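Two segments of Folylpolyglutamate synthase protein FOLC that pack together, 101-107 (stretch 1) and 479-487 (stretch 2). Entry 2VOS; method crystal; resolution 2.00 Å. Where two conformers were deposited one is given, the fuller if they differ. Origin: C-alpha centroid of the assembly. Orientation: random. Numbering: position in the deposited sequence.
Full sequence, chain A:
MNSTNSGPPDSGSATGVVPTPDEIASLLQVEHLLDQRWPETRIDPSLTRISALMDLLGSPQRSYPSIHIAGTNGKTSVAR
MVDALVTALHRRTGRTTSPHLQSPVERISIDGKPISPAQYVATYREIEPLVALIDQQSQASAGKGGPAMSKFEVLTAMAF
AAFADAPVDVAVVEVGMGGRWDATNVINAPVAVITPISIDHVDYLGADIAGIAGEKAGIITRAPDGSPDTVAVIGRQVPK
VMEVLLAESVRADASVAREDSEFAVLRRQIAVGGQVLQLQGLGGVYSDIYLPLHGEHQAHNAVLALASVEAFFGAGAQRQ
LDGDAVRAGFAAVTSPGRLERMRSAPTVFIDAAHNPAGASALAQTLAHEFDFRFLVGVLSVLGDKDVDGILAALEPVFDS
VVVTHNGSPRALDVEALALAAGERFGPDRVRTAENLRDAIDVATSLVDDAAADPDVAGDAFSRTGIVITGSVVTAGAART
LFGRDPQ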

# COMPACT_ATOMS: atom_id res chain seq x y z
N LEU A 101 -2.31 8.19 3.24
CA LEU A 101 -1.15 8.86 3.78
C LEU A 101 -1.53 10.19 4.39
O LEU A 101 -1.18 10.46 5.55
CB LEU A 101 -0.18 9.20 2.65
CG LEU A 101 0.81 8.18 2.14
CD1 LEU A 101 1.50 8.78 0.94
CD2 LEU A 101 1.88 7.80 3.20
N GLN A 102 -2.17 11.06 3.60
CA GLN A 102 -2.47 12.44 4.08
C GLN A 102 -3.93 12.78 4.25
O GLN A 102 -4.32 13.45 5.23
CB GLN A 102 -1.85 13.46 3.13
CG GLN A 102 -0.40 13.24 2.90
CD GLN A 102 0.08 14.07 1.74
OE1 GLN A 102 0.25 13.57 0.59
NE2 GLN A 102 0.36 15.36 2.02
N SER A 103 -4.77 12.35 3.30
CA SER A 103 -6.17 12.73 3.32
C SER A 103 -7.00 11.52 2.93
O SER A 103 -6.60 10.75 2.07
CB SER A 103 -6.40 13.90 2.35
OG SER A 103 -7.80 14.08 2.14
N PRO A 104 -8.18 11.34 3.55
CA PRO A 104 -8.92 10.16 3.17
C PRO A 104 -9.41 10.18 1.71
O PRO A 104 -9.77 9.11 1.20
CB PRO A 104 -10.13 10.19 4.13
CG PRO A 104 -10.27 11.58 4.55
CD PRO A 104 -8.87 12.15 4.58
N VAL A 105 -9.46 11.34 1.02
CA VAL A 105 -9.81 11.32 -0.42
C VAL A 105 -8.91 10.36 -1.19
O VAL A 105 -9.29 9.86 -2.28
CB VAL A 105 -9.80 12.76 -1.12
CG1 VAL A 105 -10.69 13.70 -0.37
CG2 VAL A 105 -8.39 13.38 -1.23
N GLU A 106 -7.72 10.07 -0.65
CA GLU A 106 -6.79 9.24 -1.39
C GLU A 106 -7.38 7.84 -1.57
O GLU A 106 -6.90 7.06 -2.39
CB GLU A 106 -5.48 9.04 -0.62
CG GLU A 106 -4.55 10.27 -0.61
CD GLU A 106 -3.55 10.14 0.55
OE1 GLU A 106 -2.99 9.03 0.74
OE2 GLU A 106 -3.38 11.12 1.31
N ARG A 107 -8.31 7.49 -0.70
CA ARG A 107 -8.86 6.10 -0.68
C ARG A 107 -9.81 5.84 -1.84
O ARG A 107 -10.12 4.69 -2.09
CB ARG A 107 -9.66 5.83 0.60
CG ARG A 107 -8.72 5.94 1.84
CD ARG A 107 -9.52 5.99 3.14
NE ARG A 107 -8.57 5.81 4.28
CZ ARG A 107 -8.21 4.63 4.82
NH1 ARG A 107 -8.72 3.45 4.37
NH2 ARG A 107 -7.34 4.62 5.84
N ARG A 479 4.85 13.92 4.60
CA ARG A 479 4.54 14.37 3.29
C ARG A 479 3.77 15.73 3.37
O ARG A 479 3.98 16.66 2.55
CB ARG A 479 3.75 13.28 2.53
CG ARG A 479 3.74 13.52 1.01
CD ARG A 479 3.25 12.24 0.22
NE ARG A 479 3.61 12.34 -1.19
CZ ARG A 479 2.91 13.00 -2.10
NH1 ARG A 479 1.79 13.63 -1.78
NH2 ARG A 479 3.36 13.06 -3.36
N THR A 480 2.87 15.84 4.34
CA THR A 480 2.12 17.06 4.58
C THR A 480 3.04 18.20 5.09
O THR A 480 2.93 19.34 4.65
CB THR A 480 1.00 16.76 5.58
OG1 THR A 480 0.01 15.92 4.97
CG2 THR A 480 0.35 18.05 6.11
N LEU A 481 3.96 17.91 6.00
CA LEU A 481 4.97 18.88 6.40
C LEU A 481 5.76 19.45 5.22
O LEU A 481 6.11 20.64 5.21
CB LEU A 481 5.95 18.28 7.42
CG LEU A 481 5.33 17.97 8.80
CD1 LEU A 481 6.40 17.32 9.73
CD2 LEU A 481 4.67 19.26 9.44
N PHE A 482 6.05 18.62 4.22
CA PHE A 482 6.79 19.06 3.05
C PHE A 482 5.90 19.69 2.00
O PHE A 482 6.36 20.03 0.92
CB PHE A 482 7.61 17.88 2.48
CG PHE A 482 8.92 17.69 3.20
CD1 PHE A 482 10.00 18.46 2.83
CD2 PHE A 482 9.06 16.79 4.25
CE1 PHE A 482 11.17 18.34 3.45
CE2 PHE A 482 10.22 16.65 4.88
CZ PHE A 482 11.30 17.46 4.50
N GLY A 483 4.61 19.83 2.31
CA GLY A 483 3.69 20.61 1.50
C GLY A 483 3.15 19.93 0.23
O GLY A 483 2.72 20.67 -0.69
N ARG A 484 3.23 18.60 0.11
CA ARG A 484 2.81 17.91 -1.11
C ARG A 484 1.31 17.63 -1.05
O ARG A 484 0.77 17.33 0.02
CB ARG A 484 3.58 16.60 -1.31
CG ARG A 484 5.08 16.75 -1.21
CD ARG A 484 5.66 17.55 -2.34
NE ARG A 484 6.85 18.33 -1.95
CZ ARG A 484 8.09 18.04 -2.32
NH1 ARG A 484 8.32 16.98 -3.08
NH2 ARG A 484 9.11 18.80 -1.95
N ASP A 485 0.63 17.77 -2.18
CA ASP A 485 -0.81 17.54 -2.23
C ASP A 485 -1.04 16.05 -2.27
O ASP A 485 -0.27 15.35 -2.89
CB ASP A 485 -1.35 18.12 -3.53
CG ASP A 485 -1.35 19.63 -3.52
OD1 ASP A 485 -1.38 20.21 -2.40
OD2 ASP A 485 -1.31 20.21 -4.62
N PRO A 486 -2.10 15.58 -1.66
CA PRO A 486 -2.44 14.14 -1.69
C PRO A 486 -2.58 13.61 -3.12
O PRO A 486 -3.15 14.31 -3.97
CB PRO A 486 -3.84 14.11 -1.04
CG PRO A 486 -3.77 15.30 -0.04
CD PRO A 486 -3.01 16.36 -0.77
N GLN A 487 -2.07 12.39 -3.38
CA GLN A 487 -2.07 11.81 -4.74
C GLN A 487 -2.75 10.41 -4.85
O GLN A 487 -2.65 9.78 -5.90
CB GLN A 487 -0.63 11.65 -5.27
CG GLN A 487 -0.00 12.87 -5.94
CD GLN A 487 1.24 12.44 -6.73
OE1 GLN A 487 1.84 11.39 -6.46
NE2 GLN A 487 1.60 13.22 -7.71
O HOH W 1 -0.63 11.27 -0.94
O HOH W 2 -1.75 14.99 6.45

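The last residues of the chain, leaving a helix that ends near Leu 481, pack against a short loop and 3-10 turn some 377 residues earlier; the backbones come closest where Gln 102 CA lies 6.0 Å from Pro 486 CA and Glu 106 CA lies 6.3 Å from Gln 487 CA. The contact is small, 359 Å² in all, and one side chain, Gln 102, dominates it: its amide reaches into stretch 2 and uses both ends.

Arg 479 opens the walk. Its extended side chain carries NH1 to Gln 102 OE1 at 2.8 Å, near the guanidinium plane, where an arginine N-H points; NH1 also donates to Asp 485 O at 2.9 Å, tying the helix to the tail. Lower down, its CD lies 3.9 Å from Leu 101 CD1, so the aliphatic part of the arginine meets a buried leucine. The next residue, Thr 480, points its CB toward stretch 1, and its short hydroxyl side chain can accept: OG1 takes a hydrogen bond from Gln 102 NE2 at 3.0 Å. A water extends this link, sitting 2.5 Å from Thr 480 OG1 and donating to Gln 102 O at 3.2 Å.

Gly 483 then ends the helix in a Schellman motif; its positive phi, 79°, favours glycine, and it makes no contact with stretch 1. The turn leads to Arg 484, whose carbonyl O receives the other hydrogen bond from Gln 102 NE2, at 2.8 Å. A carboxamide suits this site because it offers an acceptor to the arginine and two N-H groups to the oxygens.

Pro 486 adds further carbon contacts; its ring, which has no polar side-chain group to satisfy, places CG 3.8 Å from Ser 103 CB and 4.1 Å from Gln 102 CB. Its CB also lies 3.8 Å from Glu 106 OE2, a carboxylate oxygen held by the backbone N atoms of Gln 102 (2.6 Å) and Ser 103 (2.7 Å). Finally, Gln 487 points its CB away, but its N donates to a water at 3.0 Å that in turn donates to Gln 102 OE1 at 2.9 Å.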